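Local coordinates for Two-component system sensor histidine kinase (Bacteroides thetaiotaomicron, PDB 3OTT), which probably senses saccharides through this extracellular beta-propeller and beta-sandwich region and probably relays the signal through histidine phosphorylation by its kinase part, at residues B[75-84]-B[94-105]. Residues are numbered along the deposited sequence; the frame is centred on the assembly and turned at random.
Sequences YLYMGTDNGI and YEQPETDFPTDV
Ile84 CD1 makes a CH-pi contact over one face of the Phe101 ring, 4.2 Å from its centroid and 14° off the normal, where, in this beta-propeller, the loop leaving the outermost strand 93-94 of one four-stranded blade runs back past the turn 80-83 to strand 105-111, which opens the next blade. The apolar part centres on Ile84, whose CG1 also meets Val105 CG2. Thr99 CB lies over the opposite face of Phe101, toward its rim, and Tyr126 of the next blade packs edge-to-face on the ring. Val105 CG1 also rests on Gly79, 3.7 Å from its CA. At the other end, Met78, bent at chi3 (-78°), brings CE to the ring edge of Tyr94 at CE1.

Among the polar contacts, Gln96 folds back at chi2 (-53°), and NE2 donates to Ile84 O (2.9 Å), nearly in line with the carbonyl bond; its OE1 accepts from Val86 N, so both ends of the amide grip strand 84-88. Asp104 N donates to Asp81 O at 3.0 Å from above the carbonyl plane, and Val105 N reaches Thr80 O weakly. The turn itself is held by an ST motif, Gly83 N to Thr80 OG1. Glu95 OE1, hydrogen-bonded to Asn88 ND2, sits at the edge of the Tyr75 ring, whose OH hydrogen-bonds to His372 NE2 of the second subunit. The Asp81 and Asp104 carboxylates, probably both charged, come within 4.2 Å OD1 to OD1; Tyr66 OH is hydrogen-bonded to Asp81 OD1, and a water donates to both OD1 atoms at short distances whose exact values are uncertain.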
loop_
_atom_site.group_PDB
_atom_site.type_symbol
_atom_site.label_atom_id
_atom_site.label_comp_id
_atom_site.label_asym_id
_atom_site.label_seq_id
_atom_site.Cartn_x
_atom_site.Cartn_y
_atom_site.Cartn_z
ATOM N N TYR B 75 18.155 16.555 -2.689
ATOM C CA TYR B 75 19.645 16.602 -2.613
ATOM C C TYR B 75 20.319 15.309 -3.047
ATOM O O TYR B 75 19.793 14.222 -2.870
ATOM C CB TYR B 75 20.164 16.941 -1.198
ATOM C CG TYR B 75 19.544 18.160 -0.545
ATOM C CD1 TYR B 75 19.917 19.470 -0.930
ATOM C CD2 TYR B 75 18.606 18.019 0.472
ATOM C CE1 TYR B 75 19.315 20.588 -0.341
ATOM C CE2 TYR B 75 17.984 19.142 1.058
ATOM C CZ TYR B 75 18.345 20.400 0.654
ATOM O OH TYR B 75 17.730 21.452 1.312
ATOM N N LEU B 76 21.495 15.416 -3.597
ATOM C CA LEU B 76 22.359 14.256 -3.749
ATOM C C LEU B 76 23.451 14.454 -2.713
ATOM O O LEU B 76 24.176 15.462 -2.813
ATOM C CB LEU B 76 22.975 14.176 -5.166
ATOM C CG LEU B 76 22.196 13.573 -6.343
ATOM C CD1 LEU B 76 20.703 13.696 -6.236
ATOM C CD2 LEU B 76 22.639 14.201 -7.649
ATOM N N TYR B 77 23.475 13.597 -1.686
ATOM C CA TYR B 77 24.559 13.523 -0.706
ATOM C C TYR B 77 25.555 12.528 -1.267
ATOM O O TYR B 77 25.217 11.363 -1.519
ATOM C CB TYR B 77 24.051 13.013 0.700
ATOM C CG TYR B 77 23.452 14.078 1.598
ATOM C CD1 TYR B 77 22.586 15.052 1.079
ATOM C CD2 TYR B 77 23.731 14.096 2.961
ATOM C CE1 TYR B 77 22.043 16.067 1.902
ATOM C CE2 TYR B 77 23.185 15.053 3.820
ATOM C CZ TYR B 77 22.347 16.058 3.287
ATOM O OH TYR B 77 21.819 17.036 4.132
ATOM N N MET B 78 26.787 12.956 -1.437
ATOM C CA MET B 78 27.794 12.137 -2.103
ATOM C C MET B 78 29.071 12.058 -1.267
ATOM O O MET B 78 29.568 13.092 -0.803
ATOM C CB MET B 78 28.103 12.769 -3.471
ATOM C CG MET B 78 26.822 12.880 -4.368
ATOM S SD MET B 78 27.304 13.714 -5.870
ATOM C CE MET B 78 27.391 15.446 -5.369
ATOM N N GLY B 79 29.614 10.852 -1.091
ATOM C CA GLY B 79 30.822 10.728 -0.310
ATOM C C GLY B 79 32.069 11.019 -1.102
ATOM O O GLY B 79 32.166 10.588 -2.231
ATOM N N THR B 80 33.039 11.718 -0.502
ATOM C CA THR B 80 34.276 12.194 -1.179
ATOM C C THR B 80 35.434 12.070 -0.167
ATOM O O THR B 80 35.177 11.725 0.986
ATOM C CB THR B 80 34.179 13.713 -1.605
ATOM O OG1 THR B 80 34.092 14.527 -0.446
ATOM C CG2 THR B 80 32.941 14.035 -2.477
ATOM N N ASP B 81 36.664 12.358 -0.596
ATOM C CA ASP B 81 37.841 12.541 0.278
ATOM C C ASP B 81 37.604 13.613 1.347
ATOM O O ASP B 81 38.051 13.498 2.496
ATOM C CB ASP B 81 39.036 12.996 -0.592
ATOM C CG ASP B 81 39.424 11.947 -1.681
ATOM O OD1 ASP B 81 38.954 10.768 -1.629
ATOM O OD2 ASP B 81 40.225 12.288 -2.588
ATOM N N ASN B 82 36.912 14.681 0.972
ATOM C CA ASN B 82 36.724 15.744 1.931
ATOM C C ASN B 82 35.467 15.576 2.800
ATOM O O ASN B 82 35.283 16.261 3.802
ATOM C CB ASN B 82 36.760 17.112 1.308
ATOM C CG ASN B 82 36.782 18.205 2.369
ATOM O OD1 ASN B 82 35.935 19.108 2.355
ATOM N ND2 ASN B 82 37.734 18.113 3.322
ATOM N N GLY B 83 34.632 14.618 2.467
ATOM C CA GLY B 83 33.547 14.350 3.368
ATOM C C GLY B 83 32.314 14.035 2.587
ATOM O O GLY B 83 32.162 12.944 2.015
ATOM N N ILE B 84 31.421 14.994 2.594
ATOM C CA ILE B 84 30.172 14.849 1.923
ATOM C C ILE B 84 29.907 16.083 1.141
ATOM O O ILE B 84 29.895 17.164 1.664
ATOM C CB ILE B 84 29.031 14.590 2.900
ATOM C CG1 ILE B 84 29.223 13.207 3.516
ATOM C CG2 ILE B 84 27.671 14.753 2.193
ATOM C CD1 ILE B 84 28.109 12.750 4.350
ATOM N N TYR B 94 25.442 23.624 -5.336
ATOM C CA TYR B 94 26.030 22.920 -4.185
ATOM C C TYR B 94 25.624 23.700 -2.951
ATOM O O TYR B 94 25.729 24.906 -2.953
ATOM C CB TYR B 94 27.574 22.794 -4.306
ATOM C CG TYR B 94 27.901 21.765 -5.345
ATOM C CD1 TYR B 94 27.935 20.439 -5.011
ATOM C CD2 TYR B 94 28.075 22.116 -6.688
ATOM C CE1 TYR B 94 28.191 19.444 -5.973
ATOM C CE2 TYR B 94 28.312 21.154 -7.658
ATOM C CZ TYR B 94 28.360 19.797 -7.294
ATOM O OH TYR B 94 28.622 18.796 -8.209
ATOM N N GLU B 95 25.102 23.012 -1.943
ATOM C CA GLU B 95 24.493 23.660 -0.805
ATOM C C GLU B 95 24.977 23.013 0.421
ATOM O O GLU B 95 24.266 22.125 0.895
ATOM C CB GLU B 95 22.943 23.503 -0.839
ATOM C CG GLU B 95 22.284 24.742 -1.501
ATOM C CD GLU B 95 20.773 24.644 -1.729
ATOM O OE1 GLU B 95 20.127 23.822 -1.043
ATOM O OE2 GLU B 95 20.238 25.432 -2.580
ATOM N N GLN B 96 26.156 23.393 0.937
ATOM C CA GLN B 96 26.686 22.737 2.166
ATOM C C GLN B 96 25.991 23.101 3.481
ATOM O O GLN B 96 25.958 24.274 3.876
ATOM C CB GLN B 96 28.209 22.926 2.412
ATOM C CG GLN B 96 29.210 22.143 1.511
ATOM C CD GLN B 96 28.992 20.586 1.414
ATOM O OE1 GLN B 96 28.581 20.069 0.341
ATOM N NE2 GLN B 96 29.304 19.856 2.498
ATOM N N PRO B 97 25.543 22.065 4.216
ATOM C CA PRO B 97 25.184 22.122 5.648
ATOM C C PRO B 97 26.261 22.800 6.494
ATOM O O PRO B 97 27.404 22.831 6.103
ATOM C CB PRO B 97 25.112 20.633 6.043
ATOM C CG PRO B 97 24.760 19.897 4.787
ATOM C CD PRO B 97 25.542 20.673 3.707
ATOM N N GLU B 98 25.903 23.353 7.650
ATOM C CA GLU B 98 26.910 23.893 8.522
ATOM C C GLU B 98 27.781 22.766 9.131
ATOM O O GLU B 98 28.870 23.038 9.609
ATOM C CB GLU B 98 26.316 24.851 9.587
ATOM C CG GLU B 98 26.500 26.387 9.221
ATOM C CD GLU B 98 26.372 27.409 10.425
ATOM O OE1 GLU B 98 25.458 27.291 11.298
ATOM O OE2 GLU B 98 27.198 28.364 10.477
ATOM N N THR B 99 27.336 21.515 9.056
ATOM C CA THR B 99 28.031 20.392 9.751
ATOM C C THR B 99 29.429 20.035 9.243
ATOM O O THR B 99 29.663 19.850 8.042
ATOM C CB THR B 99 27.202 19.084 9.724
ATOM O OG1 THR B 99 25.831 19.375 10.004
ATOM C CG2 THR B 99 27.766 18.030 10.750
ATOM N N ASP B 100 30.332 19.883 10.196
ATOM C CA ASP B 100 31.638 19.312 9.963
ATOM C C ASP B 100 31.514 17.805 9.830
ATOM O O ASP B 100 31.287 17.108 10.799
ATOM C CB ASP B 100 32.566 19.680 11.112
ATOM C CG ASP B 100 34.026 19.408 10.781
ATOM O OD1 ASP B 100 34.269 18.670 9.780
ATOM O OD2 ASP B 100 34.919 19.936 11.510
ATOM N N PHE B 101 31.616 17.309 8.609
ATOM C CA PHE B 101 31.478 15.894 8.332
ATOM C C PHE B 101 32.835 15.193 8.411
ATOM O O PHE B 101 33.857 15.812 8.169
ATOM C CB PHE B 101 30.885 15.731 6.931
ATOM C CG PHE B 101 29.366 16.017 6.847
ATOM C CD1 PHE B 101 28.430 15.265 7.621
ATOM C CD2 PHE B 101 28.873 17.003 5.978
ATOM C CE1 PHE B 101 27.082 15.509 7.530
ATOM C CE2 PHE B 101 27.485 17.252 5.857
ATOM C CZ PHE B 101 26.585 16.519 6.636
ATOM N N PRO B 102 32.857 13.893 8.721
ATOM C CA PRO B 102 34.122 13.177 8.607
ATOM C C PRO B 102 34.571 13.089 7.144
ATOM O O PRO B 102 33.756 13.202 6.246
ATOM C CB PRO B 102 33.781 11.783 9.128
ATOM C CG PRO B 102 32.383 11.603 8.817
ATOM C CD PRO B 102 31.741 12.978 9.022
ATOM N N THR B 103 35.869 12.907 6.944
ATOM C CA THR B 103 36.511 12.760 5.661
ATOM C C THR B 103 36.405 11.314 5.112
ATOM O O THR B 103 36.067 10.382 5.852
ATOM C CB THR B 103 38.027 13.150 5.816
ATOM O OG1 THR B 103 38.667 12.269 6.750
ATOM C CG2 THR B 103 38.207 14.636 6.293
ATOM N N ASP B 104 36.679 11.123 3.815
ATOM C CA ASP B 104 36.869 9.754 3.262
ATOM C C ASP B 104 35.664 8.816 3.488
ATOM O O ASP B 104 35.817 7.659 3.959
ATOM C CB ASP B 104 38.147 9.110 3.847
ATOM C CG ASP B 104 39.386 9.995 3.659
ATOM O OD1 ASP B 104 39.604 10.505 2.501
ATOM O OD2 ASP B 104 40.139 10.205 4.662
ATOM N N VAL B 105 34.476 9.336 3.187
ATOM C CA VAL B 105 33.260 8.580 3.187
ATOM C C VAL B 105 33.246 7.610 1.986
ATOM O O VAL B 105 33.622 7.986 0.808
ATOM C CB VAL B 105 32.089 9.542 3.126
ATOM C CG1 VAL B 105 30.782 8.828 2.914
ATOM C CG2 VAL B 105 32.038 10.402 4.427
HETATM O O HOH W 1 38.856 9.207 0.369
#